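Local coordinates for protein NAD-dependent epimerase/dehydratase (Veillonella parvula, PDB 4HNG) that probably binds NAD(P) through a Rossmann-type domain and may act as an epimerase or dehydratase, at residues K6-L11 with T29-T34; Q19-T24 with A184-I189; Q39-I44 with V56-F61; K66-V71 with L95-I100; N148-R153 with T204-G209. All coordinates share one frame; numbering follows the deposited sequence.

Interaction 1. Residues K6-L11 with T29-T34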
# COMPACT_ATOMS: atom_id res chain seq x y z
N LYS A 6 0.49 -0.98 17.63
CA LYS A 6 0.24 0.34 18.18
C LYS A 6 0.94 1.43 17.39
O LYS A 6 0.41 2.53 17.24
CB LYS A 6 0.64 0.41 19.65
CG LYS A 6 0.37 1.77 20.27
CD LYS A 6 0.38 1.72 21.78
CE LYS A 6 -0.15 3.01 22.37
NZ LYS A 6 -1.52 3.33 21.86
N TYR A 7 2.13 1.14 16.87
CA TYR A 7 2.89 2.14 16.14
C TYR A 7 3.03 1.77 14.68
O TYR A 7 3.61 0.72 14.35
CB TYR A 7 4.28 2.33 16.75
CG TYR A 7 4.24 2.68 18.22
CD1 TYR A 7 4.11 3.99 18.64
CD2 TYR A 7 4.32 1.69 19.19
CE1 TYR A 7 4.07 4.32 19.98
CE2 TYR A 7 4.28 2.00 20.53
CZ TYR A 7 4.15 3.32 20.92
OH TYR A 7 4.12 3.62 22.27
N ILE A 8 2.49 2.62 13.81
CA ILE A 8 2.59 2.44 12.37
C ILE A 8 3.26 3.64 11.73
O ILE A 8 2.97 4.79 12.05
CB ILE A 8 1.19 2.20 11.74
CG1 ILE A 8 1.30 2.01 10.23
CG2 ILE A 8 0.24 3.35 12.05
CD1 ILE A 8 0.03 1.47 9.60
N THR A 9 4.18 3.36 10.80
CA THR A 9 4.71 4.40 9.93
C THR A 9 4.17 4.24 8.52
O THR A 9 4.24 3.16 7.93
CB THR A 9 6.24 4.39 9.90
OG1 THR A 9 6.74 4.73 11.21
CG2 THR A 9 6.75 5.41 8.91
N ILE A 10 3.61 5.33 8.01
CA ILE A 10 3.05 5.36 6.67
C ILE A 10 3.99 6.10 5.74
O ILE A 10 4.20 7.30 5.88
CB ILE A 10 1.67 6.04 6.69
CG1 ILE A 10 0.70 5.17 7.50
CG2 ILE A 10 1.17 6.27 5.26
CD1 ILE A 10 -0.67 5.79 7.72
N LEU A 11 4.61 5.35 4.83
CA LEU A 11 5.51 5.91 3.84
C LEU A 11 4.70 6.27 2.61
O LEU A 11 3.84 5.49 2.19
CB LEU A 11 6.61 4.90 3.51
CG LEU A 11 7.44 4.41 4.69
CD1 LEU A 11 8.50 3.43 4.25
CD2 LEU A 11 8.09 5.62 5.38
N THR A 29 -9.05 3.48 15.65
CA THR A 29 -8.05 2.82 16.48
C THR A 29 -7.38 3.83 17.40
O THR A 29 -7.60 5.03 17.28
CB THR A 29 -6.94 2.12 15.66
OG1 THR A 29 -5.95 3.09 15.28
CG2 THR A 29 -7.51 1.43 14.43
N ASP A 30 -6.57 3.32 18.32
CA ASP A 30 -5.75 4.16 19.18
C ASP A 30 -4.28 4.12 18.75
O ASP A 30 -3.38 4.41 19.55
CB ASP A 30 -5.89 3.74 20.64
CG ASP A 30 -7.30 3.90 21.17
OD1 ASP A 30 -7.99 4.87 20.78
OD2 ASP A 30 -7.73 3.05 21.98
N MET A 31 -4.03 3.76 17.49
CA MET A 31 -2.67 3.67 16.98
C MET A 31 -1.97 5.02 16.94
O MET A 31 -2.60 6.05 16.72
CB MET A 31 -2.64 3.05 15.58
CG MET A 31 -3.01 1.58 15.54
SD MET A 31 -2.95 0.94 13.85
CE MET A 31 -1.19 0.66 13.68
N HIS A 32 -0.66 4.99 17.16
CA HIS A 32 0.18 6.17 16.98
C HIS A 32 0.76 6.13 15.58
O HIS A 32 1.44 5.18 15.21
CB HIS A 32 1.30 6.21 18.02
CG HIS A 32 0.85 6.60 19.39
ND1 HIS A 32 -0.17 5.95 20.05
CD2 HIS A 32 1.27 7.58 20.22
CE1 HIS A 32 -0.36 6.51 21.23
NE2 HIS A 32 0.51 7.51 21.36
N ILE A 33 0.51 7.18 14.82
CA ILE A 33 0.81 7.19 13.39
C ILE A 33 1.94 8.16 13.06
O ILE A 33 1.94 9.32 13.47
CB ILE A 33 -0.44 7.57 12.58
CG1 ILE A 33 -1.59 6.60 12.91
CG2 ILE A 33 -0.14 7.58 11.09
CD1 ILE A 33 -2.93 7.08 12.41
N THR A 34 2.93 7.66 12.33
CA THR A 34 4.00 8.49 11.80
C THR A 34 3.86 8.58 10.28
O THR A 34 3.82 7.55 9.59
CB THR A 34 5.39 7.94 12.20
OG1 THR A 34 5.51 7.97 13.63
CG2 THR A 34 6.50 8.76 11.59

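Interaction 2. Residues Q19-T24 with A184-I189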
# COMPACT_ATOMS: atom_id res chain seq x y z
N GLN A 19 -3.87 8.54 2.76
CA GLN A 19 -4.60 9.54 3.55
C GLN A 19 -5.89 8.94 4.10
O GLN A 19 -6.25 9.17 5.26
CB GLN A 19 -4.91 10.79 2.73
CG GLN A 19 -3.68 11.55 2.27
CD GLN A 19 -3.98 13.00 1.94
OE1 GLN A 19 -4.76 13.65 2.63
NE2 GLN A 19 -3.36 13.51 0.88
N LYS A 20 -6.60 8.17 3.28
CA LYS A 20 -7.82 7.51 3.74
C LYS A 20 -7.52 6.50 4.86
O LYS A 20 -8.27 6.37 5.83
CB LYS A 20 -8.56 6.85 2.58
CG LYS A 20 -9.20 7.85 1.61
CD LYS A 20 -9.89 7.14 0.46
CE LYS A 20 -10.48 8.12 -0.56
NZ LYS A 20 -11.58 8.92 0.01
N LEU A 21 -6.42 5.79 4.72
CA LEU A 21 -6.01 4.85 5.76
C LEU A 21 -5.73 5.61 7.05
O LEU A 21 -6.16 5.18 8.13
CB LEU A 21 -4.76 4.09 5.32
CG LEU A 21 -4.17 3.17 6.37
CD1 LEU A 21 -5.14 2.06 6.80
CD2 LEU A 21 -2.84 2.57 5.89
N THR A 22 -5.02 6.72 6.94
CA THR A 22 -4.69 7.53 8.11
C THR A 22 -5.95 7.97 8.85
O THR A 22 -6.02 7.87 10.08
CB THR A 22 -3.85 8.76 7.73
OG1 THR A 22 -2.63 8.31 7.13
CG2 THR A 22 -3.50 9.58 8.98
N ALA A 23 -6.95 8.46 8.12
CA ALA A 23 -8.19 8.89 8.75
C ALA A 23 -8.88 7.74 9.46
O ALA A 23 -9.36 7.89 10.58
CB ALA A 23 -9.14 9.52 7.73
N THR A 24 -8.93 6.58 8.79
CA THR A 24 -9.57 5.40 9.35
C THR A 24 -8.88 4.95 10.64
O THR A 24 -9.54 4.64 11.64
CB THR A 24 -9.62 4.25 8.32
OG1 THR A 24 -10.78 4.40 7.50
CG2 THR A 24 -9.66 2.89 8.99
N ALA A 184 -12.68 0.53 -0.11
CA ALA A 184 -12.63 -0.92 0.08
C ALA A 184 -11.21 -1.39 0.36
O ALA A 184 -10.99 -2.26 1.21
CB ALA A 184 -13.21 -1.64 -1.14
N VAL A 185 -10.24 -0.82 -0.36
CA VAL A 185 -8.85 -1.19 -0.13
C VAL A 185 -8.45 -0.82 1.31
O VAL A 185 -7.77 -1.58 1.98
CB VAL A 185 -7.90 -0.52 -1.14
CG1 VAL A 185 -6.44 -0.83 -0.80
CG2 VAL A 185 -8.21 -1.01 -2.55
N VAL A 186 -8.87 0.36 1.75
CA VAL A 186 -8.57 0.80 3.12
C VAL A 186 -9.18 -0.17 4.13
O VAL A 186 -8.54 -0.53 5.13
CB VAL A 186 -9.01 2.26 3.37
CG1 VAL A 186 -9.03 2.57 4.87
CG2 VAL A 186 -8.08 3.21 2.62
N LYS A 187 -10.40 -0.64 3.88
CA LYS A 187 -11.00 -1.63 4.77
C LYS A 187 -10.17 -2.92 4.79
O LYS A 187 -9.95 -3.52 5.85
CB LYS A 187 -12.45 -1.93 4.37
CG LYS A 187 -13.26 -2.56 5.49
CD LYS A 187 -14.66 -2.96 5.04
CE LYS A 187 -14.63 -4.25 4.23
NZ LYS A 187 -15.98 -4.67 3.75
N ALA A 188 -9.69 -3.34 3.62
CA ALA A 188 -8.84 -4.53 3.58
C ALA A 188 -7.55 -4.35 4.37
O ALA A 188 -7.15 -5.26 5.08
CB ALA A 188 -8.55 -4.95 2.13
N ILE A 189 -6.91 -3.18 4.26
CA ILE A 189 -5.68 -2.92 5.00
C ILE A 189 -5.97 -2.93 6.49
O ILE A 189 -5.23 -3.54 7.28
CB ILE A 189 -5.07 -1.58 4.60
CG1 ILE A 189 -4.60 -1.62 3.14
CG2 ILE A 189 -3.91 -1.26 5.51
CD1 ILE A 189 -4.46 -0.23 2.52

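Interaction 3. Residues Q39-I44 with V56-F61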
# COMPACT_ATOMS: atom_id res chain seq x y z
N GLN A 39 6.85 17.35 1.85
CA GLN A 39 5.95 18.49 2.04
C GLN A 39 4.61 18.13 2.69
O GLN A 39 3.59 18.76 2.39
CB GLN A 39 5.69 19.19 0.70
CG GLN A 39 6.93 19.72 0.02
CD GLN A 39 7.58 20.86 0.78
OE1 GLN A 39 6.94 21.50 1.61
NE2 GLN A 39 8.85 21.11 0.49
N LEU A 40 4.63 17.14 3.58
CA LEU A 40 3.41 16.62 4.20
C LEU A 40 2.60 17.66 4.97
O LEU A 40 1.36 17.61 4.98
CB LEU A 40 3.74 15.45 5.12
CG LEU A 40 4.30 14.20 4.44
CD1 LEU A 40 4.29 13.04 5.41
CD2 LEU A 40 3.49 13.88 3.19
N LYS A 41 3.29 18.59 5.62
CA LYS A 41 2.60 19.60 6.42
C LYS A 41 1.75 20.52 5.54
O LYS A 41 0.87 21.23 6.03
CB LYS A 41 3.60 20.38 7.27
CG LYS A 41 4.44 19.49 8.17
CD LYS A 41 5.44 20.27 9.01
CE LYS A 41 6.43 19.32 9.67
NZ LYS A 41 7.03 19.90 10.90
N THR A 42 2.01 20.48 4.24
CA THR A 42 1.30 21.30 3.26
C THR A 42 0.35 20.49 2.37
O THR A 42 -0.61 21.02 1.83
CB THR A 42 2.29 22.05 2.36
OG1 THR A 42 3.15 22.88 3.16
CG2 THR A 42 1.56 22.91 1.33
N ARG A 43 0.64 19.20 2.22
CA ARG A 43 -0.09 18.34 1.28
C ARG A 43 -1.21 17.53 1.93
O ARG A 43 -2.15 17.09 1.26
CB ARG A 43 0.88 17.40 0.56
CG ARG A 43 1.91 18.12 -0.29
CD ARG A 43 3.01 17.20 -0.76
NE ARG A 43 2.51 16.14 -1.63
CZ ARG A 43 3.12 14.96 -1.80
NH1 ARG A 43 4.24 14.69 -1.15
NH2 ARG A 43 2.60 14.06 -2.62
N ILE A 44 -1.09 17.33 3.24
CA ILE A 44 -2.10 16.59 4.00
C ILE A 44 -2.91 17.59 4.82
O ILE A 44 -2.35 18.53 5.40
CB ILE A 44 -1.45 15.53 4.91
CG1 ILE A 44 -0.68 14.50 4.07
CG2 ILE A 44 -2.50 14.82 5.74
CD1 ILE A 44 0.08 13.49 4.88
N VAL A 56 4.48 13.94 12.09
CA VAL A 56 4.83 14.22 10.70
C VAL A 56 6.34 14.39 10.51
O VAL A 56 6.97 15.21 11.19
CB VAL A 56 4.11 15.47 10.18
CG1 VAL A 56 4.60 15.84 8.79
CG2 VAL A 56 2.60 15.26 10.18
N ILE A 57 6.91 13.62 9.60
CA ILE A 57 8.31 13.76 9.23
C ILE A 57 8.40 13.96 7.73
O ILE A 57 7.89 13.15 6.95
CB ILE A 57 9.14 12.52 9.65
CG1 ILE A 57 9.08 12.33 11.16
CG2 ILE A 57 10.59 12.66 9.18
CD1 ILE A 57 9.60 11.01 11.64
N GLU A 58 9.05 15.05 7.32
CA GLU A 58 9.16 15.39 5.91
C GLU A 58 10.49 14.94 5.32
O GLU A 58 11.55 15.15 5.92
CB GLU A 58 8.95 16.89 5.70
CG GLU A 58 7.56 17.36 6.15
CD GLU A 58 7.31 18.82 5.88
OE1 GLU A 58 8.26 19.63 5.98
OE2 GLU A 58 6.15 19.17 5.56
N GLY A 59 10.44 14.28 4.17
CA GLY A 59 11.65 13.83 3.52
C GLY A 59 11.38 12.90 2.36
O GLY A 59 10.26 12.42 2.19
N SER A 60 12.41 12.64 1.56
CA SER A 60 12.30 11.71 0.44
C SER A 60 12.88 10.34 0.76
O SER A 60 13.48 10.13 1.82
CB SER A 60 13.00 12.27 -0.80
OG SER A 60 14.40 12.10 -0.69
N PHE A 61 12.71 9.41 -0.16
CA PHE A 61 13.28 8.08 0.03
C PHE A 61 14.79 8.08 -0.17
O PHE A 61 15.46 7.09 0.15
CB PHE A 61 12.59 7.06 -0.89
CG PHE A 61 11.15 6.83 -0.54
CD1 PHE A 61 10.76 6.69 0.78
CD2 PHE A 61 10.18 6.77 -1.53
CE1 PHE A 61 9.44 6.49 1.11
CE2 PHE A 61 8.85 6.55 -1.20
CZ PHE A 61 8.48 6.42 0.12
O HOH W 1 5.44 21.61 4.41

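Interaction 4. Residues K66-V71 with L95-I100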
# COMPACT_ATOMS: atom_id res chain seq x y z
N LYS A 66 16.41 10.80 7.53
CA LYS A 66 15.02 11.06 7.87
C LYS A 66 14.16 9.80 7.74
O LYS A 66 13.28 9.56 8.57
CB LYS A 66 14.45 12.21 7.03
CG LYS A 66 15.10 13.55 7.35
CD LYS A 66 14.36 14.70 6.69
CE LYS A 66 14.90 16.05 7.16
NZ LYS A 66 16.25 16.36 6.61
N LEU A 67 14.44 8.98 6.73
CA LEU A 67 13.69 7.74 6.53
C LEU A 67 13.86 6.80 7.71
O LEU A 67 12.89 6.23 8.22
CB LEU A 67 14.11 7.07 5.22
CG LEU A 67 13.42 5.76 4.81
CD1 LEU A 67 11.91 5.94 4.72
CD2 LEU A 67 13.99 5.30 3.48
N GLU A 68 15.10 6.66 8.18
CA GLU A 68 15.36 5.81 9.34
C GLU A 68 14.68 6.37 10.60
O GLU A 68 14.15 5.61 11.41
CB GLU A 68 16.87 5.66 9.59
CG GLU A 68 17.56 4.73 8.60
CD GLU A 68 19.07 4.71 8.77
OE1 GLU A 68 19.56 5.07 9.87
OE2 GLU A 68 19.78 4.34 7.81
N GLN A 69 14.72 7.69 10.76
CA GLN A 69 14.00 8.33 11.86
C GLN A 69 12.53 7.95 11.84
O GLN A 69 11.96 7.57 12.87
CB GLN A 69 14.14 9.86 11.79
CG GLN A 69 13.42 10.59 12.92
CD GLN A 69 13.51 12.11 12.79
OE1 GLN A 69 14.39 12.64 12.11
NE2 GLN A 69 12.59 12.81 13.44
N ALA A 70 11.92 8.03 10.66
CA ALA A 70 10.49 7.77 10.52
C ALA A 70 10.08 6.34 10.88
O ALA A 70 9.00 6.11 11.41
CB ALA A 70 10.02 8.11 9.11
N VAL A 71 10.95 5.37 10.60
CA VAL A 71 10.61 3.98 10.88
C VAL A 71 11.15 3.45 12.21
O VAL A 71 10.83 2.32 12.60
CB VAL A 71 11.03 3.04 9.71
CG1 VAL A 71 10.41 3.51 8.41
CG2 VAL A 71 12.55 2.95 9.60
N LEU A 95 14.58 -0.15 6.94
CA LEU A 95 13.92 -1.13 7.80
C LEU A 95 14.96 -2.08 8.40
O LEU A 95 14.93 -2.41 9.59
CB LEU A 95 12.84 -1.91 7.04
CG LEU A 95 11.77 -1.00 6.44
CD1 LEU A 95 10.85 -1.76 5.49
CD2 LEU A 95 10.98 -0.29 7.53
N SER A 96 15.89 -2.54 7.55
CA SER A 96 16.95 -3.43 8.00
C SER A 96 17.77 -2.84 9.15
O SER A 96 18.00 -3.49 10.16
CB SER A 96 17.87 -3.81 6.83
OG SER A 96 18.90 -4.66 7.28
N ARG A 97 18.17 -1.59 8.98
CA ARG A 97 19.00 -0.92 9.97
C ARG A 97 18.26 -0.67 11.29
O ARG A 97 18.88 -0.61 12.35
CB ARG A 97 19.52 0.39 9.39
CG ARG A 97 20.48 0.18 8.24
CD ARG A 97 20.90 1.51 7.62
NE ARG A 97 21.23 1.38 6.20
CZ ARG A 97 22.42 1.65 5.68
NH1 ARG A 97 23.41 2.08 6.45
NH2 ARG A 97 22.61 1.50 4.37
N LYS A 98 16.93 -0.54 11.21
CA LYS A 98 16.13 -0.29 12.41
C LYS A 98 15.42 -1.53 12.94
O LYS A 98 14.58 -1.45 13.84
CB LYS A 98 15.14 0.85 12.16
CG LYS A 98 15.82 2.19 11.93
CD LYS A 98 16.75 2.53 13.10
CE LYS A 98 17.63 3.73 12.79
NZ LYS A 98 18.50 4.05 13.95
N ASN A 99 15.77 -2.69 12.38
CA ASN A 99 15.23 -3.97 12.84
C ASN A 99 13.72 -4.07 12.74
O ASN A 99 13.08 -4.70 13.59
CB ASN A 99 15.70 -4.26 14.26
CG ASN A 99 17.21 -4.36 14.37
OD1 ASN A 99 17.85 -5.10 13.62
ND2 ASN A 99 17.79 -3.58 15.27
N ILE A 100 13.15 -3.46 11.70
CA ILE A 100 11.72 -3.49 11.47
C ILE A 100 11.38 -4.65 10.52
O ILE A 100 12.01 -4.80 9.48
CB ILE A 100 11.26 -2.17 10.82
CG1 ILE A 100 11.82 -0.96 11.60
CG2 ILE A 100 9.74 -2.12 10.68
CD1 ILE A 100 11.38 -0.88 13.04

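Interaction 5. Residues N148-R153 with T204-G209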
# COMPACT_ATOMS: atom_id res chain seq x y z
N ASN A 148 8.85 -9.55 6.66
CA ASN A 148 7.53 -10.15 6.76
C ASN A 148 6.56 -9.24 6.01
O ASN A 148 5.87 -8.39 6.60
CB ASN A 148 7.13 -10.29 8.23
CG ASN A 148 5.77 -10.91 8.40
OD1 ASN A 148 5.13 -11.29 7.42
ND2 ASN A 148 5.31 -10.98 9.63
N TYR A 149 6.53 -9.37 4.68
CA TYR A 149 5.76 -8.46 3.83
C TYR A 149 4.42 -9.01 3.39
O TYR A 149 4.23 -10.22 3.29
CB TYR A 149 6.57 -8.07 2.58
CG TYR A 149 6.75 -9.19 1.58
CD1 TYR A 149 5.73 -9.53 0.69
CD2 TYR A 149 7.92 -9.93 1.54
CE1 TYR A 149 5.87 -10.57 -0.20
CE2 TYR A 149 8.08 -10.97 0.64
CZ TYR A 149 7.04 -11.29 -0.23
OH TYR A 149 7.22 -12.33 -1.11
N THR A 150 3.49 -8.10 3.15
CA THR A 150 2.27 -8.42 2.42
C THR A 150 2.18 -7.40 1.30
O THR A 150 2.13 -6.19 1.55
CB THR A 150 1.04 -8.27 3.31
OG1 THR A 150 1.25 -8.92 4.56
CG2 THR A 150 -0.19 -8.90 2.62
N ILE A 151 2.16 -7.87 0.05
CA ILE A 151 1.96 -7.01 -1.09
C ILE A 151 0.50 -7.10 -1.49
O ILE A 151 -0.04 -8.20 -1.63
CB ILE A 151 2.87 -7.41 -2.27
CG1 ILE A 151 4.34 -7.17 -1.87
CG2 ILE A 151 2.52 -6.60 -3.50
CD1 ILE A 151 5.36 -7.77 -2.83
N LEU A 152 -0.14 -5.95 -1.61
CA LEU A 152 -1.52 -5.89 -2.09
C LEU A 152 -1.52 -5.45 -3.54
O LEU A 152 -1.11 -4.32 -3.86
CB LEU A 152 -2.33 -4.92 -1.23
CG LEU A 152 -2.33 -5.23 0.26
CD1 LEU A 152 -3.10 -4.12 0.99
CD2 LEU A 152 -2.91 -6.61 0.55
N ARG A 153 -1.96 -6.34 -4.42
CA ARG A 153 -2.02 -6.06 -5.85
C ARG A 153 -3.38 -5.46 -6.18
O ARG A 153 -4.37 -6.19 -6.28
CB ARG A 153 -1.78 -7.32 -6.65
CG ARG A 153 -0.37 -7.86 -6.53
CD ARG A 153 -0.23 -9.19 -7.26
NE ARG A 153 -0.79 -10.30 -6.50
CZ ARG A 153 -1.84 -11.03 -6.85
NH1 ARG A 153 -2.50 -10.77 -7.98
NH2 ARG A 153 -2.23 -12.03 -6.07
N THR A 204 3.27 -12.80 1.47
CA THR A 204 2.32 -13.14 0.41
C THR A 204 2.02 -11.93 -0.46
O THR A 204 2.27 -10.79 -0.08
CB THR A 204 1.00 -13.69 0.99
OG1 THR A 204 0.43 -12.71 1.85
CG2 THR A 204 1.24 -15.00 1.75
N SER A 205 1.50 -12.20 -1.65
CA SER A 205 1.09 -11.20 -2.61
C SER A 205 -0.36 -11.49 -2.99
O SER A 205 -0.68 -12.51 -3.62
CB SER A 205 1.97 -11.25 -3.85
OG SER A 205 1.48 -10.35 -4.84
N ILE A 206 -1.23 -10.58 -2.59
CA ILE A 206 -2.67 -10.84 -2.60
C ILE A 206 -3.37 -9.76 -3.41
O ILE A 206 -3.15 -8.57 -3.19
CB ILE A 206 -3.21 -10.82 -1.17
CG1 ILE A 206 -2.56 -11.94 -0.34
CG2 ILE A 206 -4.71 -11.02 -1.14
CD1 ILE A 206 -2.88 -11.83 1.13
N GLY A 207 -4.20 -10.17 -4.36
CA GLY A 207 -4.99 -9.22 -5.11
C GLY A 207 -6.15 -8.68 -4.29
O GLY A 207 -6.71 -9.39 -3.45
N VAL A 208 -6.49 -7.42 -4.52
CA VAL A 208 -7.66 -6.81 -3.89
C VAL A 208 -8.58 -6.23 -4.98
O VAL A 208 -8.18 -5.37 -5.74
CB VAL A 208 -7.28 -5.68 -2.91
CG1 VAL A 208 -8.50 -5.25 -2.12
CG2 VAL A 208 -6.17 -6.13 -1.94
N GLY A 209 -9.80 -6.76 -5.04
CA GLY A 209 -10.75 -6.34 -6.06
C GLY A 209 -12.17 -6.25 -5.54
O GLY A 209 -12.51 -6.86 -4.52

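Interaction 1. Residues K6-L11 with T29-T34
Met31 lays its methyl CE against the branched side of Ile8, where the carbon comes 3.4 Å from Ile8 CB, tighter than usual for two carbons. A bend at the last torsion of the methionine (chi3 81°) turns CE toward the isoleucine, and an unbranched, flexible residue suits this spot because it can fold to the shape left for it. On the same face of the sheet Ile8 CG2 lies beside Ile33 CG1, 3.8 Å away, and Ile10 CD1 meets Ile33 CG2; helix 16-28 covers this layer through Leu25 and Leu26. The other face is more polar. There the Tyr7 and His32 side chains run alongside each other, Tyr7 CD1 3.6 Å from His32 CB, with their ring planes inclined by 53°. Lys6 reaches past the imidazole and gives a weak hydrogen bond from NZ to Asp30 O. Further along, Thr9 OG1 packs on Thr34 CB but finds its polar partner in Ala70 O. Four backbone bonds join the strands in parallel register: His32 N to Lys6 O (2.7 Å), Ile8 N to His32 O (3.1 Å), Thr34 N to Ile8 O (2.9 Å) and Ile10 N to Thr34 O (2.7 Å). Beta-branched residues suit such extended chains. With helix 16-28 as the connection, the two strands form the first beta-alpha-beta crossover of a Rossmann fold.

Interaction 2. Residues Q19-T24 with A184-I189
Val186 holds CG1 opposite its backbone N (chi1 165°), which spreads its two methyls over helix 16-28, one toward Thr24 and the other toward Lys20 and Leu21. Leu21, whose CG likewise stands opposite the backbone N (chi1 175°), carries its methyls toward Ile189. Val186 CG2 settles over the helix backbone, 3.7 Å from both Lys20 CB and Leu21 N. Its sister methyl CG1 meets the Thr24 side chain tip to tip, 3.7 Å from OG1. A compact valine fits here because its short branches can fill the groove while Leu21 and Val186 keep their CA atoms only 5.5 Å apart. One turn later Ile189 crosses Leu21 at about a right angle, and its CG2 touches Leu21 CD1 at 3.8 Å and CD2 at 4.0 Å. No hydrogen bond passes between the segments; the fit is one of shape. Lys20 contributes only the root of its chain and sends its amine away toward Glu183, a long and weak ion pair. Cutting Val186 back to an alanine is likely to leave Thr24 and the Lys20-Leu21 turn without their methyl partners and to open a gap between the helices. Ile17 extends the apolar seam, and Ile189 also rests on Leu152 of the sheet. The axes of helix segments 19-24 and 184-189 approach to 9.4 Å and cross at -54°, an arrangement of two helices packed together against a Rossmann-like sheet.

Interaction 3. Residues Q39-I44 with V56-F61
Lys41 and Glu58 meet at about a right angle, the aliphatic chain of the lysine passing across the carboxylate of the glutamate. The ammonium plays little part: Lys41 NZ and Glu58 OE1 stay 5.1 Å apart, so any attraction of the charges is probably long-range. Instead it is the lysine backbone that holds the acid. Lys41 N donates to Glu58 OE2 over 2.9 Å with a fairly straight N-H (163°), and OE2 receives it on its anti lone pair, the one turned away from the other oxygen. Glu58 is long enough to bring its carboxylate from the strand to the first turn of helix 40-43, since its chain stays extended beyond CG (chi2 -177°). Acceptors are expected at such a helix start, where the N-H groups have no earlier turn to bond to, and the helix start would probably favour the ionised carboxylate. A water also donates to OE2 (2.8 Å) and to Gln39 OE1, while accepting from Thr42 OG1, so the same oxygen is held by a backbone amide and a bridging water. Beneath this polar rim Val56 CG1 fits against Lys41 CG, 3.7 Å away, the two side chains lying aslant, and against Leu40 CB at 3.8 Å. Leu40 points inward, its CD1 passing near Ile57 O, and it also packs on Ala13, Ala14 and Leu35. An apolar leucine therefore suits the inner side of the helix and a lysine the outer. The arrangement is that of a short surface helix following strand 32-37 of a Rossmann fold, its first turn bonded through Lys41 N to a glutamate of the neighbouring parallel strand 54-58.

Interaction 4. Residues K66-V71 with L95-I100
A Schellman motif closes helix 85-97, and helix 64-71 packs beside this ending on one flank of the Rossmann-type domain. Asn99 takes the positive phi of the motif, with Ile100 N bonded to Leu95 O and Asn99 N to Ser96 O; the turn brings Ile100 back toward Val71. Ile100 CD1 then lies 3.3 Å from Val71 O. Val71 is the apolar hub: its CG1 meets Leu95 CD2 at 3.9 Å, the two side chains crossing at about a right angle, and its CG2 sits 4.1 Å from Lys98 CG. Leu95 and Ile100 both continue onto Val77 of the sheet. Nearer the solvent, Glu68 reaches out on an extended chain (chi2 174°) and lays OE2 3.0 Å from Arg97 CD. The salt bridge from Glu68 OE2 to Arg97 NE is long, 3.7 Å, and the oxygen stands well out of the guanidinium plane, although the carboxylate and guanidinium planes are only 22° apart. Lys98 bends at chi2 (-56°) and brings CE beside Glu68 OE1, while NZ remains 4.3 Å from that oxygen. The acid is thus flanked by two positive charges without a directed N-H from either, which is likely to give a diffuse attraction above the apolar contact of Val71.

Interaction 5. Residues N148-R153 with T204-G209
Ser205 is gripped side-on by Arg153, which spends two nitrogens on two different atoms of the serine. Arg153 NE donates to Ser205 OG at 2.8 Å, and NH2 to Ser205 O at 2.9 Å with an almost straight N-H (176°). Both oxygens lie close to the guanidinium plane, though NH2 comes from above the plane of the carbonyl. A bend at chi3 (-78°) folds the arginine back over the neighbouring strand, where Gly207 N sits 3.2 Å above one face of the guanidinium; a glycine leaves room for that flat group. Ser205 OG, anti to the backbone N (chi1 174°), is placed for NE. NH1 has its own salt bridge to Glu114, which would help hold the guanidinium in place. The backbones pair in parallel: Ile151 N bonds to Thr204 O (2.9 Å), Ile206 N to Ile151 O (2.8 Å), Arg153 N to Ile206 O and Val208 N to Arg153 O. On the face opposite the arginine, Leu152 CB meets Val208 CG2 at 4.1 Å, and Leu152 continues onto Ile189 and Ile192 of helix 182-193. A leucine in place of Arg153 would probably leave both Ser205 oxygens without these donors and Glu114 without its opposite charge. The charge of this buried arginine is thus probably balanced by Glu114 and its N-H groups satisfied by a hydroxyl and a carbonyl, so Arg153 is joined to strand 204-209 by its side chain as well as by its backbone.

Overall arrangement
Interactions 1, 3 and 5 all reach one mixed sheet. Strands 7-11, 32-37 and 54-58 run side by side toward one end, while interaction 5 lies beyond strands 76-79 and 102-108, its centre about 20 Å from that of interaction 1 and about 26 Å from that of interaction 3. Interactions 2 and 4 are helix packings, about 23 Å apart between centres. Helix 16-28 connects the strands of interaction 1 and meets helix 182-193 in interaction 2, which in turn touches interaction 5 through Ile189 and Leu152. Interactions 1, 3 and 4 follow in series along the chain, whereas interaction 2 brings its early and late parts together, completing a compact, probably nucleotide-binding Rossmann-type domain.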